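Local atomic coordinates of myosin-17 (Arabidopsis thaliana, PDB entry 7KFL), a protein that serves as a plant class XI motor, probably carrying organelles and vesicles along actin, with a globular tail that recognises cargo. Residues A[245-249]-A[380-385]; A[74-78]-A[166-170]; A[265-271]-A[309-314]. All blocks are in the same frame, centred on the assembly; numbering follows the deposited sequence.

Overall arrangement
Following the chain from the N terminus, contact 2 comes first. It closes a loop of 87 residues by setting 74-78, on helix 71-89, against 166-170, on the long helix 150-186. Only after it is closed does contact 1 open at 245-249, on helix 236-260. Contact 3 lies inside the loop that contact 1 closes: it joins the start of helix 267-287 to the end of helix 300-309 and the loop after it. Contact 1 ties helix 236-260 to the loop 380-385, before the last helix, 388-393. No two contacts cross. Contacts 1 and 2 touch through Y167, which meets Q245 and P385. Contact 3 lies apart, its centre about 28 Å from that of contact 1.

Contact 1 (A[245-249]-A[380-385]); sequences QIFSF and DDSSIP
Residues 245-249 form just over one turn of helix 236-260. Residues 380-385 run past them as an irregular loop, largely extended but bent at S382. The CA atoms pair F249 with D380 at 4.8 Å and Q245 with D381 at 5.6 Å, so the loop runs opposite to the helix. D380 comes first. Its OD2 lies near the plane of the F249 ring, at the edge, 3.6 Å from CD1. The D381 backbone N donates to S248 OG at 3.0 Å. D381 takes a t chi1, and its OD2 accepts a weak bond from Q245 NE2 at 3.1 Å. D381 OD1 turns to its own loop and accepts from S383 N at 3.2 Å, an Asx turn, and from S383 OG at 2.6 Å. This turn belongs to the C-terminal segment, which lies across the helical bundle of the cargo-binding tail, beside a helix of the DIL domain. The S383 carbonyl O accepts from Q245 NE2 at 2.7 Å, the shorter of the two bonds from NE2. Q245 extends with chi1 m and chi2 t, and its OE1 is hydrogen-bonded to R171 of helix 150-186. P385 CG then packs 3.4 Å from Q245 NE2.

Contact 2 (A[74-78]-A[166-170]); sequences LAYWL and IYGMI
L74 has the largest share of buried surface here, followed by I166 and I170. Segments 74-78 and 166-170 are both alpha-helical. They run roughly antiparallel, with a signed crossing angle of -146° and axes 9.5 Å apart at closest approach. The nearest CA pair is L74 and I166, at 6.0 Å. L74, with chi1 m and chi2 t, reaches over three side chains. Its CD2 lies 3.7 Å from I166 CG2, its CD1 3.9 Å from M169 CB, and its CB 3.7 Å from I170 CG1. I166 points toward helix 71-89 as an m, t rotamer. Its CG2 sits 3.3 Å from the carbonyl O of L74 and 3.8 Å from L78 CB, while its CD1 touches W77 CB at 3.9 Å. I170, one turn on and also m, t, brings CD1 to 4.0 Å from L78 CD2 and 3.9 Å from A75 N. L78, with chi1 t and chi2 p, places CD1 4.1 Å from Y167 CB. This is helix-helix core packing of the tail's alpha-helical bundle. Helix 53-65 adds I65 beside L74 and I166, and helix 236-260 adds L238 beside L78. The side-chain contacts between the segments are apolar, so shape fit and exclusion of water hold the pair.

Contact 3 (A[265-271]-A[309-314]); sequences CSFSNGE and LVIHQK
This is a buried packing contact between a helix start and a loop, within the DIL domain of the cargo-binding tail. Residues 265-271 lead into helix 267-287. Residues 309-314 leave helix 300-309 at L309, are extended at I311 and H312, and reverse at Q313, whose phi is positive (54°). S266 is the N-cap of the first helix: its OG, with chi1 p, accepts from N269 N at 3.3 Å. The nearest CA atoms, of G270 and L309, are 5.2 Å apart. At G270 the helix backbone meets the L309 and V310 side chains directly. Its CA lies 4.0 Å from L309 CB and its C 3.5 Å from V310 CG1; a CB here would clash with L309 CB. L309, with chi1 m and chi2 t, sends CD2 to 3.8 Å from S266 O and 4.2 Å from C265 SG. The F267 side chain, chi1 t, packs against the backbone carbonyls by van der Waals contact. Its CD2 is 3.2 Å from L309 O and its CE2 3.2 Å from V310 O, and its CZ is 4.0 Å from H312 CE1. Y347 meets the F267 ring, K346 forms a salt bridge with E271, and Y342 hydrogen-bonds K314. The reversal brings K314 back to L309. Its NZ donates to L309 O at 3.1 Å and to I311 O at 3.0 Å, and lies 4.0 Å from F267 CD2, at the ring edge.

Contact 1 (A[245-249]-A[380-385])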
loop_
_atom_site.group_PDB
_atom_site.type_symbol
_atom_site.label_atom_id
_atom_site.label_comp_id
_atom_site.label_asym_id
_atom_site.label_seq_id
_atom_site.Cartn_x
_atom_site.Cartn_y
_atom_site.Cartn_z
ATOM N N GLN A 245 -1.623 0.798 3.484
ATOM C CA GLN A 245 -1.936 -0.648 3.310
ATOM C C GLN A 245 -0.796 -1.506 3.880
ATOM O O GLN A 245 -1.085 -2.620 4.351
ATOM C CB GLN A 245 -2.197 -0.974 1.836
ATOM C CG GLN A 245 -3.517 -0.418 1.320
ATOM C CD GLN A 245 -4.036 -1.153 0.106
ATOM O OE1 GLN A 245 -3.272 -1.632 -0.732
ATOM N NE2 GLN A 245 -5.352 -1.241 -0.003
ATOM N N ILE A 246 0.447 -1.015 3.840
ATOM C CA ILE A 246 1.653 -1.745 4.336
ATOM C C ILE A 246 1.698 -1.685 5.869
ATOM O O ILE A 246 2.061 -2.706 6.483
ATOM C CB ILE A 246 2.936 -1.186 3.687
ATOM C CG1 ILE A 246 3.027 -1.577 2.211
ATOM C CG2 ILE A 246 4.178 -1.617 4.456
ATOM C CD1 ILE A 246 3.452 -3.010 1.977
ATOM N N PHE A 247 1.367 -0.535 6.466
ATOM C CA PHE A 247 1.320 -0.353 7.941
ATOM C C PHE A 247 0.167 -1.191 8.509
ATOM O O PHE A 247 0.322 -1.746 9.618
ATOM C CB PHE A 247 1.237 1.129 8.318
ATOM C CG PHE A 247 2.581 1.782 8.526
ATOM C CD1 PHE A 247 3.516 1.822 7.502
ATOM C CD2 PHE A 247 2.918 2.352 9.745
ATOM C CE1 PHE A 247 4.754 2.419 7.692
ATOM C CE2 PHE A 247 4.155 2.951 9.934
ATOM C CZ PHE A 247 5.071 2.982 8.908
ATOM N N SER A 248 -0.938 -1.292 7.764
ATOM C CA SER A 248 -2.043 -2.262 7.998
ATOM C C SER A 248 -1.456 -3.669 8.181
ATOM O O SER A 248 -1.762 -4.307 9.203
ATOM C CB SER A 248 -3.057 -2.219 6.879
ATOM O OG SER A 248 -3.557 -3.514 6.584
ATOM N N PHE A 249 -0.625 -4.115 7.235
ATOM C CA PHE A 249 0.068 -5.432 7.249
ATOM C C PHE A 249 0.933 -5.558 8.512
ATOM O O PHE A 249 0.865 -6.605 9.184
ATOM C CB PHE A 249 0.884 -5.608 5.965
ATOM C CG PHE A 249 1.855 -6.761 5.972
ATOM C CD1 PHE A 249 1.414 -8.061 5.780
ATOM C CD2 PHE A 249 3.212 -6.542 6.150
ATOM C CE1 PHE A 249 2.309 -9.120 5.776
ATOM C CE2 PHE A 249 4.106 -7.604 6.148
ATOM C CZ PHE A 249 3.653 -8.890 5.959
ATOM N N ASP A 380 -5.059 -7.847 7.075
ATOM C CA ASP A 380 -4.511 -6.649 6.383
ATOM C C ASP A 380 -5.475 -6.226 5.269
ATOM O O ASP A 380 -6.414 -6.990 4.970
ATOM C CB ASP A 380 -3.101 -6.911 5.837
ATOM C CG ASP A 380 -3.002 -8.077 4.865
ATOM O OD1 ASP A 380 -3.950 -8.274 4.073
ATOM O OD2 ASP A 380 -1.975 -8.782 4.909
ATOM N N ASP A 381 -5.229 -5.055 4.679
ATOM C CA ASP A 381 -5.985 -4.510 3.522
ATOM C C ASP A 381 -5.227 -4.868 2.238
ATOM O O ASP A 381 -4.204 -4.212 1.958
ATOM C CB ASP A 381 -6.186 -3.000 3.668
ATOM C CG ASP A 381 -7.108 -2.392 2.627
ATOM O OD1 ASP A 381 -7.759 -3.167 1.896
ATOM O OD2 ASP A 381 -7.170 -1.145 2.560
ATOM N N SER A 382 -5.700 -5.880 1.504
ATOM C CA SER A 382 -5.126 -6.328 0.208
ATOM C C SER A 382 -6.037 -5.883 -0.944
ATOM O O SER A 382 -5.809 -6.334 -2.082
ATOM C CB SER A 382 -4.895 -7.821 0.194
ATOM O OG SER A 382 -6.092 -8.523 -0.108
ATOM N N SER A 383 -7.016 -5.020 -0.655
ATOM C CA SER A 383 -7.958 -4.431 -1.642
ATOM C C SER A 383 -7.245 -3.343 -2.455
ATOM O O SER A 383 -6.180 -2.884 -2.015
ATOM C CB SER A 383 -9.177 -3.871 -0.953
ATOM O OG SER A 383 -8.888 -2.612 -0.359
ATOM N N ILE A 384 -7.816 -2.960 -3.601
ATOM C CA ILE A 384 -7.444 -1.727 -4.360
ATOM C C ILE A 384 -8.187 -0.566 -3.702
ATOM O O ILE A 384 -9.413 -0.506 -3.758
ATOM C CB ILE A 384 -7.753 -1.877 -5.867
ATOM C CG1 ILE A 384 -6.603 -2.552 -6.624
ATOM C CG2 ILE A 384 -8.098 -0.537 -6.504
ATOM C CD1 ILE A 384 -6.138 -3.867 -6.039
ATOM N N PRO A 385 -7.481 0.363 -3.016
ATOM C CA PRO A 385 -8.140 1.409 -2.234
ATOM C C PRO A 385 -8.417 2.720 -2.986
ATOM O O PRO A 385 -8.554 3.739 -2.332
ATOM C CB PRO A 385 -7.096 1.625 -1.131
ATOM C CG PRO A 385 -5.781 1.510 -1.869
ATOM C CD PRO A 385 -6.015 0.432 -2.908
#

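Contact 2 (A[74-78]-A[166-170])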
loop_
_atom_site.group_PDB
_atom_site.type_symbol
_atom_site.label_atom_id
_atom_site.label_comp_id
_atom_site.label_asym_id
_atom_site.label_seq_id
_atom_site.Cartn_x
_atom_site.Cartn_y
_atom_site.Cartn_z
ATOM N N LEU A 74 8.328 -1.100 -12.433
ATOM C CA LEU A 74 6.967 -1.022 -11.829
ATOM C C LEU A 74 6.669 0.415 -11.390
ATOM O O LEU A 74 5.578 0.914 -11.717
ATOM C CB LEU A 74 6.857 -1.979 -10.639
ATOM C CG LEU A 74 6.495 -3.424 -10.983
ATOM C CD1 LEU A 74 6.756 -4.338 -9.796
ATOM C CD2 LEU A 74 5.047 -3.533 -11.432
ATOM N N ALA A 75 7.591 1.041 -10.656
ATOM C CA ALA A 75 7.484 2.442 -10.179
ATOM C C ALA A 75 7.335 3.377 -11.385
ATOM O O ALA A 75 6.506 4.314 -11.319
ATOM C CB ALA A 75 8.691 2.797 -9.343
ATOM N N TYR A 76 8.100 3.107 -12.450
ATOM C CA TYR A 76 8.090 3.854 -13.735
ATOM C C TYR A 76 6.694 3.785 -14.360
ATOM O O TYR A 76 6.122 4.844 -14.684
ATOM C CB TYR A 76 9.144 3.295 -14.695
ATOM C CG TYR A 76 9.234 4.028 -16.009
ATOM C CD1 TYR A 76 9.816 5.286 -16.087
ATOM C CD2 TYR A 76 8.732 3.476 -17.177
ATOM C CE1 TYR A 76 9.898 5.973 -17.288
ATOM C CE2 TYR A 76 8.805 4.149 -18.387
ATOM C CZ TYR A 76 9.390 5.402 -18.443
ATOM O OH TYR A 76 9.465 6.073 -19.630
ATOM N N TRP A 77 6.162 2.568 -14.513
ATOM C CA TRP A 77 4.880 2.303 -15.221
ATOM C C TRP A 77 3.676 2.625 -14.328
ATOM O O TRP A 77 2.583 2.822 -14.886
ATOM C CB TRP A 77 4.837 0.868 -15.763
ATOM C CG TRP A 77 5.548 0.740 -17.073
ATOM C CD1 TRP A 77 6.609 -0.064 -17.369
ATOM C CD2 TRP A 77 5.269 1.491 -18.267
ATOM N NE1 TRP A 77 6.994 0.116 -18.670
ATOM C CE2 TRP A 77 6.192 1.066 -19.245
ATOM C CE3 TRP A 77 4.327 2.470 -18.605
ATOM C CZ2 TRP A 77 6.194 1.589 -20.537
ATOM C CZ3 TRP A 77 4.327 2.984 -19.883
ATOM C CH2 TRP A 77 5.249 2.547 -20.834
ATOM N N LEU A 78 3.859 2.698 -13.008
ATOM C CA LEU A 78 2.813 3.222 -12.089
ATOM C C LEU A 78 2.597 4.710 -12.387
ATOM O O LEU A 78 1.439 5.104 -12.627
ATOM C CB LEU A 78 3.228 3.016 -10.630
ATOM C CG LEU A 78 2.215 3.524 -9.605
ATOM C CD1 LEU A 78 1.101 2.512 -9.404
ATOM C CD2 LEU A 78 2.888 3.852 -8.283
ATOM N N ILE A 166 -0.039 -3.270 -11.146
ATOM C CA ILE A 166 1.292 -2.651 -10.877
ATOM C C ILE A 166 1.320 -2.175 -9.417
ATOM O O ILE A 166 2.230 -2.601 -8.681
ATOM C CB ILE A 166 1.594 -1.530 -11.895
ATOM C CG1 ILE A 166 1.912 -2.116 -13.275
ATOM C CG2 ILE A 166 2.712 -0.621 -11.406
ATOM C CD1 ILE A 166 1.761 -1.136 -14.416
ATOM N N TYR A 167 0.347 -1.353 -9.008
ATOM C CA TYR A 167 0.165 -0.893 -7.605
ATOM C C TYR A 167 0.265 -2.092 -6.655
ATOM O O TYR A 167 1.003 -2.012 -5.657
ATOM C CB TYR A 167 -1.187 -0.201 -7.415
ATOM C CG TYR A 167 -1.549 0.055 -5.975
ATOM C CD1 TYR A 167 -2.202 -0.905 -5.217
ATOM C CD2 TYR A 167 -1.227 1.253 -5.360
ATOM C CE1 TYR A 167 -2.534 -0.677 -3.891
ATOM C CE2 TYR A 167 -1.556 1.499 -4.036
ATOM C CZ TYR A 167 -2.209 0.530 -3.297
ATOM O OH TYR A 167 -2.522 0.771 -1.991
ATOM N N GLY A 168 -0.482 -3.157 -6.960
ATOM C CA GLY A 168 -0.534 -4.400 -6.168
ATOM C C GLY A 168 0.829 -5.059 -6.044
ATOM O O GLY A 168 1.133 -5.554 -4.947
ATOM N N MET A 169 1.621 -5.061 -7.122
ATOM C CA MET A 169 2.940 -5.753 -7.200
ATOM C C MET A 169 3.994 -4.980 -6.396
ATOM O O MET A 169 4.785 -5.637 -5.693
ATOM C CB MET A 169 3.402 -5.904 -8.653
ATOM C CG MET A 169 2.750 -7.078 -9.357
ATOM S SD MET A 169 2.719 -6.889 -11.152
ATOM C CE MET A 169 4.351 -7.495 -11.578
ATOM N N ILE A 170 4.008 -3.646 -6.497
ATOM C CA ILE A 170 4.896 -2.760 -5.685
ATOM C C ILE A 170 4.617 -3.041 -4.202
ATOM O O ILE A 170 5.573 -3.377 -3.471
ATOM C CB ILE A 170 4.700 -1.270 -6.048
ATOM C CG1 ILE A 170 5.257 -0.952 -7.438
ATOM C CG2 ILE A 170 5.308 -0.362 -4.987
ATOM C CD1 ILE A 170 4.861 0.410 -7.976
#

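Contact 3 (A[265-271]-A[309-314])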
loop_
_atom_site.group_PDB
_atom_site.type_symbol
_atom_site.label_atom_id
_atom_site.label_comp_id
_atom_site.label_asym_id
_atom_site.label_seq_id
_atom_site.Cartn_x
_atom_site.Cartn_y
_atom_site.Cartn_z
ATOM N N CYS A 265 3.459 -12.155 24.609
ATOM C CA CYS A 265 2.468 -11.553 25.539
ATOM C C CYS A 265 3.124 -11.358 26.913
ATOM O O CYS A 265 2.635 -11.934 27.898
ATOM C CB CYS A 265 1.215 -12.418 25.613
ATOM S SG CYS A 265 -0.294 -11.455 25.893
ATOM N N SER A 266 4.205 -10.574 26.960
ATOM C CA SER A 266 5.003 -10.285 28.181
ATOM C C SER A 266 5.258 -8.779 28.290
ATOM O O SER A 266 5.015 -8.058 27.305
ATOM C CB SER A 266 6.299 -11.056 28.184
ATOM O OG SER A 266 7.122 -10.678 27.090
ATOM N N PHE A 267 5.729 -8.331 29.455
ATOM C CA PHE A 267 6.105 -6.919 29.714
ATOM C C PHE A 267 7.325 -6.564 28.859
ATOM O O PHE A 267 7.285 -5.527 28.165
ATOM C CB PHE A 267 6.399 -6.685 31.196
ATOM C CG PHE A 267 6.506 -5.227 31.556
ATOM C CD1 PHE A 267 7.673 -4.519 31.310
ATOM C CD2 PHE A 267 5.428 -4.554 32.110
ATOM C CE1 PHE A 267 7.763 -3.172 31.628
ATOM C CE2 PHE A 267 5.522 -3.209 32.429
ATOM C CZ PHE A 267 6.688 -2.520 32.185
ATOM N N SER A 268 8.362 -7.407 28.910
ATOM C CA SER A 268 9.668 -7.205 28.226
ATOM C C SER A 268 9.454 -7.089 26.712
ATOM O O SER A 268 10.137 -6.255 26.084
ATOM C CB SER A 268 10.649 -8.304 28.562
ATOM O OG SER A 268 10.348 -9.496 27.852
ATOM N N ASN A 269 8.538 -7.886 26.149
ATOM C CA ASN A 269 8.227 -7.869 24.695
ATOM C C ASN A 269 7.385 -6.629 24.363
ATOM O O ASN A 269 7.484 -6.142 23.220
ATOM C CB ASN A 269 7.541 -9.152 24.223
ATOM C CG ASN A 269 7.622 -9.304 22.718
ATOM O OD1 ASN A 269 8.712 -9.432 22.165
ATOM N ND2 ASN A 269 6.486 -9.253 22.044
ATOM N N GLY A 270 6.585 -6.147 25.319
ATOM C CA GLY A 270 5.859 -4.868 25.208
ATOM C C GLY A 270 6.825 -3.711 25.024
ATOM O O GLY A 270 6.585 -2.874 24.130
ATOM N N GLU A 271 7.895 -3.684 25.825
ATOM C CA GLU A 271 8.958 -2.642 25.786
ATOM C C GLU A 271 9.673 -2.692 24.433
ATOM O O GLU A 271 9.871 -1.619 23.830
ATOM C CB GLU A 271 9.987 -2.858 26.897
ATOM C CG GLU A 271 9.428 -2.729 28.301
ATOM C CD GLU A 271 10.429 -3.082 29.386
ATOM O OE1 GLU A 271 11.045 -4.164 29.290
ATOM O OE2 GLU A 271 10.609 -2.265 30.315
ATOM N N LEU A 309 0.446 -3.817 27.690
ATOM C CA LEU A 309 1.520 -4.745 28.148
ATOM C C LEU A 309 2.517 -4.029 29.072
ATOM O O LEU A 309 3.063 -4.707 29.965
ATOM C CB LEU A 309 2.246 -5.337 26.934
ATOM C CG LEU A 309 1.487 -6.409 26.150
ATOM C CD1 LEU A 309 2.246 -6.787 24.889
ATOM C CD2 LEU A 309 1.231 -7.648 26.997
ATOM N N VAL A 310 2.755 -2.727 28.869
ATOM C CA VAL A 310 3.818 -1.951 29.582
ATOM C C VAL A 310 3.223 -1.141 30.744
ATOM O O VAL A 310 4.026 -0.578 31.513
ATOM C CB VAL A 310 4.603 -1.027 28.628
ATOM C CG1 VAL A 310 5.230 -1.804 27.480
ATOM C CG2 VAL A 310 3.759 0.129 28.108
ATOM N N ILE A 311 1.893 -1.054 30.869
ATOM C CA ILE A 311 1.233 -0.214 31.915
ATOM C C ILE A 311 1.567 -0.811 33.287
ATOM O O ILE A 311 1.581 -2.053 33.406
ATOM C CB ILE A 311 -0.289 -0.077 31.688
ATOM C CG1 ILE A 311 -0.838 1.209 32.315
ATOM C CG2 ILE A 311 -1.048 -1.300 32.187
ATOM C CD1 ILE A 311 -0.474 2.471 31.564
ATOM N N HIS A 312 1.852 0.051 34.270
ATOM C CA HIS A 312 2.191 -0.323 35.669
ATOM C C HIS A 312 0.901 -0.573 36.458
ATOM O O HIS A 312 -0.116 0.089 36.159
ATOM C CB HIS A 312 3.056 0.760 36.330
ATOM C CG HIS A 312 4.382 0.961 35.676
ATOM N ND1 HIS A 312 5.311 -0.055 35.566
ATOM C CD2 HIS A 312 4.942 2.052 35.112
ATOM C CE1 HIS A 312 6.386 0.399 34.954
ATOM N NE2 HIS A 312 6.185 1.690 34.664
ATOM N N GLN A 313 0.953 -1.496 37.424
ATOM C CA GLN A 313 -0.155 -1.805 38.367
ATOM C C GLN A 313 -1.424 -2.131 37.572
ATOM O O GLN A 313 -2.381 -1.339 37.634
ATOM C CB GLN A 313 -0.370 -0.629 39.323
ATOM C CG GLN A 313 0.878 -0.247 40.107
ATOM C CD GLN A 313 0.618 0.843 41.117
ATOM O OE1 GLN A 313 0.873 0.680 42.309
ATOM N NE2 GLN A 313 0.103 1.969 40.649
ATOM N N LYS A 314 -1.412 -3.254 36.844
ATOM C CA LYS A 314 -2.579 -3.789 36.090
ATOM C C LYS A 314 -3.676 -4.236 37.058
ATOM O O LYS A 314 -4.854 -4.028 36.777
ATOM C CB LYS A 314 -2.153 -4.942 35.175
ATOM C CG LYS A 314 -1.271 -4.542 34.001
ATOM C CD LYS A 314 -0.782 -5.723 33.188
ATOM C CE LYS A 314 0.211 -5.333 32.115
ATOM N NZ LYS A 314 1.513 -4.914 32.687
#